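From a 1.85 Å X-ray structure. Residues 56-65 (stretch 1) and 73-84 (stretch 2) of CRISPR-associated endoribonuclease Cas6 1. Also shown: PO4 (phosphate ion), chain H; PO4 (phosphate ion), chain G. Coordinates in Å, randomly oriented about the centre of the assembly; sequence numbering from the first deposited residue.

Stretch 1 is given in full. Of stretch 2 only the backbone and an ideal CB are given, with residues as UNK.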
# COMPACT_ATOMS: atom_id res chain seq x y z
N THR A 56 3.94 -2.60 -1.90
CA THR A 56 2.67 -2.06 -1.40
C THR A 56 2.09 -1.10 -2.44
O THR A 56 2.74 -0.75 -3.42
CB THR A 56 2.84 -1.36 -0.04
OG1 THR A 56 1.54 -0.97 0.46
CG2 THR A 56 3.79 -0.09 -0.14
N PHE A 57 0.82 -0.69 -2.24
CA PHE A 57 0.27 0.34 -3.06
C PHE A 57 -0.77 1.10 -2.25
O PHE A 57 -1.25 0.62 -1.20
CB PHE A 57 -0.30 -0.20 -4.40
CG PHE A 57 -1.25 -1.37 -4.25
CD1 PHE A 57 -2.64 -1.17 -4.19
CD2 PHE A 57 -0.75 -2.69 -4.25
CE1 PHE A 57 -3.52 -2.27 -4.09
CE2 PHE A 57 -1.61 -3.79 -4.13
CZ PHE A 57 -3.01 -3.58 -4.07
N SER A 58 -1.11 2.28 -2.74
CA SER A 58 -1.97 3.20 -2.01
C SER A 58 -3.44 2.95 -2.39
O SER A 58 -3.76 2.15 -3.27
CB SER A 58 -1.58 4.65 -2.36
OG SER A 58 -1.97 4.95 -3.70
N LEU A 59 -4.34 3.66 -1.70
CA LEU A 59 -5.68 3.88 -2.23
C LEU A 59 -5.57 4.76 -3.48
O LEU A 59 -4.58 5.47 -3.67
CB LEU A 59 -6.56 4.58 -1.21
CG LEU A 59 -6.59 4.00 0.21
CD1 LEU A 59 -7.44 4.90 1.13
CD2 LEU A 59 -7.15 2.65 0.12
N LEU A 60 -6.65 4.79 -4.27
CA LEU A 60 -6.72 5.74 -5.38
C LEU A 60 -6.81 7.15 -4.81
O LEU A 60 -7.64 7.42 -3.93
CB LEU A 60 -7.93 5.44 -6.28
CG LEU A 60 -7.82 4.12 -7.08
CD1 LEU A 60 -9.17 3.72 -7.73
CD2 LEU A 60 -6.70 4.20 -8.17
N GLN A 61 -5.95 8.04 -5.28
CA GLN A 61 -5.92 9.40 -4.78
C GLN A 61 -6.54 10.33 -5.82
O GLN A 61 -6.21 10.24 -7.00
CB GLN A 61 -4.48 9.87 -4.51
CG GLN A 61 -3.68 8.89 -3.57
CD GLN A 61 -4.13 8.94 -2.12
OE1 GLN A 61 -4.23 10.02 -1.53
NE2 GLN A 61 -4.38 7.75 -1.50
N ILE A 62 -7.38 11.25 -5.37
CA ILE A 62 -8.04 12.20 -6.26
C ILE A 62 -7.67 13.61 -5.81
O ILE A 62 -7.79 13.93 -4.62
CB ILE A 62 -9.57 12.03 -6.26
CG1 ILE A 62 -9.94 10.63 -6.72
CG2 ILE A 62 -10.26 13.18 -7.11
CD1 ILE A 62 -11.41 10.36 -6.65
N ARG A 63 -7.21 14.43 -6.75
CA ARG A 63 -6.77 15.78 -6.40
C ARG A 63 -7.88 16.81 -6.59
O ARG A 63 -8.08 17.65 -5.72
CB ARG A 63 -5.56 16.18 -7.23
CG ARG A 63 -4.34 15.32 -6.91
CD ARG A 63 -3.23 15.74 -7.84
NE ARG A 63 -2.12 14.81 -7.70
CZ ARG A 63 -1.01 14.86 -8.42
NH1 ARG A 63 -0.85 15.81 -9.33
NH2 ARG A 63 -0.06 13.95 -8.20
N LYS A 64 -8.58 16.75 -7.71
CA LYS A 64 -9.70 17.67 -7.98
C LYS A 64 -10.99 16.97 -7.60
O LYS A 64 -11.63 16.29 -8.41
CB LYS A 64 -9.66 18.11 -9.43
CG LYS A 64 -8.49 19.03 -9.68
CD LYS A 64 -8.46 19.50 -11.11
CE LYS A 64 -9.80 20.05 -11.54
NZ LYS A 64 -9.71 20.66 -12.89
N ARG A 65 -11.39 17.12 -6.35
CA ARG A 65 -12.32 16.18 -5.74
C ARG A 65 -13.60 16.86 -5.27
O ARG A 65 -13.61 18.04 -4.94
CB ARG A 65 -11.65 15.46 -4.58
CG ARG A 65 -11.24 16.38 -3.49
CD ARG A 65 -9.92 15.95 -2.87
NE ARG A 65 -9.92 14.55 -2.51
CZ ARG A 65 -10.51 14.06 -1.43
NH1 ARG A 65 -11.17 14.88 -0.61
NH2 ARG A 65 -10.46 12.75 -1.17
N UNK A 73 -15.70 12.07 -5.89
CA UNK A 73 -15.80 12.37 -7.31
C UNK A 73 -14.52 13.00 -7.81
O UNK A 73 -13.98 13.90 -7.17
CB UNK A 73 -16.99 13.29 -7.59
N UNK A 74 -14.03 12.54 -8.97
CA UNK A 74 -12.93 13.19 -9.65
C UNK A 74 -13.52 14.04 -10.78
O UNK A 74 -14.17 13.52 -11.70
CB UNK A 74 -11.92 12.17 -10.18
N UNK A 75 -13.33 15.35 -10.64
CA UNK A 75 -13.94 16.31 -11.56
C UNK A 75 -13.31 16.18 -12.93
O UNK A 75 -14.01 16.16 -13.96
CB UNK A 75 -13.79 17.74 -11.04
N UNK A 76 -11.98 16.04 -13.00
CA UNK A 76 -11.30 15.97 -14.29
C UNK A 76 -11.01 14.53 -14.73
O UNK A 76 -10.28 14.33 -15.70
CB UNK A 76 -9.99 16.76 -14.23
N UNK A 77 -11.55 13.53 -14.03
CA UNK A 77 -11.33 12.15 -14.38
C UNK A 77 -9.97 11.60 -13.98
O UNK A 77 -9.73 10.39 -14.15
CB UNK A 77 -11.52 11.98 -15.89
N UNK A 78 -9.08 12.43 -13.44
CA UNK A 78 -7.75 11.94 -13.07
C UNK A 78 -7.76 11.29 -11.69
O UNK A 78 -8.49 11.70 -10.79
CB UNK A 78 -6.74 13.08 -13.10
N UNK A 79 -6.93 10.24 -11.55
CA UNK A 79 -6.67 9.65 -10.25
C UNK A 79 -5.22 9.17 -10.26
O UNK A 79 -4.59 9.07 -11.31
CB UNK A 79 -7.64 8.51 -9.94
N UNK A 80 -4.67 8.94 -9.07
CA UNK A 80 -3.25 8.61 -8.95
C UNK A 80 -3.12 7.39 -8.06
O UNK A 80 -3.72 7.35 -6.99
CB UNK A 80 -2.44 9.78 -8.39
N UNK A 81 -2.31 6.42 -8.49
CA UNK A 81 -2.10 5.20 -7.71
C UNK A 81 -0.60 5.09 -7.45
O UNK A 81 0.17 5.04 -8.39
CB UNK A 81 -2.64 3.96 -8.43
N UNK A 82 -0.20 5.05 -6.19
CA UNK A 82 1.22 4.94 -5.84
C UNK A 82 1.53 3.48 -5.59
O UNK A 82 0.75 2.79 -4.92
CB UNK A 82 1.57 5.79 -4.62
N UNK A 83 2.68 3.00 -6.12
CA UNK A 83 3.10 1.61 -5.98
C UNK A 83 4.59 1.62 -5.68
O UNK A 83 5.33 2.39 -6.29
CB UNK A 83 2.79 0.79 -7.23
N UNK A 84 5.02 0.80 -4.73
CA UNK A 84 6.44 0.85 -4.37
C UNK A 84 6.92 -0.52 -3.91
O UNK A 84 6.15 -1.34 -3.40
CB UNK A 84 6.68 1.89 -3.28
P PO4 H . -0.95 15.61 -14.72
O1 PO4 H . -0.88 14.73 -13.47
O2 PO4 H . 0.40 15.84 -15.35
O3 PO4 H . -1.52 16.96 -14.29
O4 PO4 H . -1.86 14.95 -15.73
P PO4 G . 2.11 15.03 -11.45
O1 PO4 G . 2.04 14.09 -10.27
O2 PO4 G . 1.51 14.48 -12.69
O3 PO4 G . 3.55 15.40 -11.68
O4 PO4 G . 1.29 16.26 -11.08

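Position 73 points its CB sideways, 5.4 Å from R65 C, so stretch 1 hardly restricts it. Many residues would suit. It is E73.

At position 74 the ideal CB lies 3.6 Å from I62 CG2. A beta-branched or small apolar residue fits. It is T74; its OG1 donates to the O of position 78 at 2.8 Å.

Position 75 points toward stretch 1, its ideal CB 3.7 Å from K64 O. Its N donates to K64 O at 3.0 Å, whatever the side chain. Aliphatic or polar residues could follow. It is I75.

Position 76 also points toward stretch 1, and its ideal CB is 4.1 Å from K64 NZ. An acid is the natural choice, though asparagine or serine would fit. It is D76. OD2 lies 4.2 Å from K64 NZ, beyond a salt bridge; OD1 accepts from the N of position 78 at 3.0 Å.

Position 77 has phi 78°, which favours glycine. It is G77.

Position 78 has no stretch 1 atom near its CB, but a phosphate lies farther out. A long basic residue could reach it. It is K78: NZ donates to O4 of the chain H phosphate at 2.9 Å.

At position 79 the ideal CB is 3.7 Å from Q61 O and 4.5 Å from I62 CG1. A small apolar residue suits. It is A79.

Position 80 pairs with Q61: its N donates to Q61 O, and Q61 N to its O, both at 2.9 Å. The R63 guanidinium lies near, so an aromatic ring or an acid would suit. It is Y80. The guanidinium lies flat on the ring, planes at 7°, with R63 CZ 3.7 Å from the ring centroid. Y80 OH donates to O1 of the chain H phosphate at 2.7 Å.

At position 81 the ideal CB is 4.1 Å from L60 CD2. Leucine, isoleucine or methionine would fit. It is L81, whose CD1 comes 4.3 Å from F57 CD1.

Position 82 donates its N to S58 OG at 3.1 Å and accepts S58 N at its O, 2.9 Å. Beyond lie the Q61 side chain and R63, so a long or aromatic residue suits. It is Y82: the ring edge meets Q61 CG, 3.7 Å from CE2, and water 1 links its OH (2.6 Å) to R63 NE (2.9 Å).

Position 83 shares a sheet face with F57, favouring an aliphatic residue. It is I83, CG1 4.1 Å from F57 CB.

At position 84, small residues fit. It is S84, OG 3.4 Å from T56 CG2.

Stretch 2 73-84: ETIDGKAYLYIS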
# COMPACT_ATOMS: atom_id res chain seq x y z
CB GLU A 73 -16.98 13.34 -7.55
CG GLU A 73 -17.05 13.72 -9.03
CD GLU A 73 -18.12 14.77 -9.29
OE1 GLU A 73 -18.89 15.03 -8.37
OE2 GLU A 73 -18.17 15.29 -10.41
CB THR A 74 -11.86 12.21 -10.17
OG1 THR A 74 -11.00 12.92 -11.06
CG2 THR A 74 -12.47 11.04 -10.93
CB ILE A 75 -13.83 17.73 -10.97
CG1 ILE A 75 -14.58 17.80 -9.63
CG2 ILE A 75 -14.35 18.81 -11.93
CD1 ILE A 75 -14.26 19.05 -8.81
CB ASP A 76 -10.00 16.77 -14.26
CG ASP A 76 -8.99 16.26 -13.23
OD1 ASP A 76 -9.25 15.26 -12.51
OD2 ASP A 76 -7.92 16.90 -13.10
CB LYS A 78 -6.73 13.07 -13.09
CG LYS A 78 -6.48 13.62 -14.54
CD LYS A 78 -5.46 14.73 -14.56
CE LYS A 78 -5.26 15.23 -16.00
NZ LYS A 78 -4.34 16.39 -16.02
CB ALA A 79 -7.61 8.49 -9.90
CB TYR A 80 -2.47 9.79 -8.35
CG TYR A 80 -2.61 10.98 -9.27
CD1 TYR A 80 -1.68 11.19 -10.29
CD2 TYR A 80 -3.69 11.85 -9.16
CE1 TYR A 80 -1.79 12.27 -11.15
CE2 TYR A 80 -3.83 12.91 -10.05
CZ TYR A 80 -2.88 13.11 -11.02
OH TYR A 80 -2.98 14.17 -11.89
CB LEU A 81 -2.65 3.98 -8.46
CG LEU A 81 -2.34 2.60 -7.89
CD1 LEU A 81 -3.02 2.49 -6.51
CD2 LEU A 81 -2.79 1.50 -8.83
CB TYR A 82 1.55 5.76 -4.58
CG TYR A 82 1.26 7.21 -4.84
CD1 TYR A 82 2.24 8.04 -5.33
CD2 TYR A 82 -0.06 7.70 -4.74
CE1 TYR A 82 1.96 9.39 -5.65
CE2 TYR A 82 -0.35 9.04 -5.06
CZ TYR A 82 0.67 9.87 -5.52
OH TYR A 82 0.39 11.19 -5.86
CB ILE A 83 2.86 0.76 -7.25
CG1 ILE A 83 1.47 1.01 -7.85
CG2 ILE A 83 3.09 -0.73 -6.94
CD1 ILE A 83 1.15 0.20 -9.19
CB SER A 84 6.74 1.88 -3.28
OG SER A 84 6.08 1.54 -2.07
O HOH W 1 -1.85 12.57 -5.82
O HOH W 2 -7.34 14.09 -9.44
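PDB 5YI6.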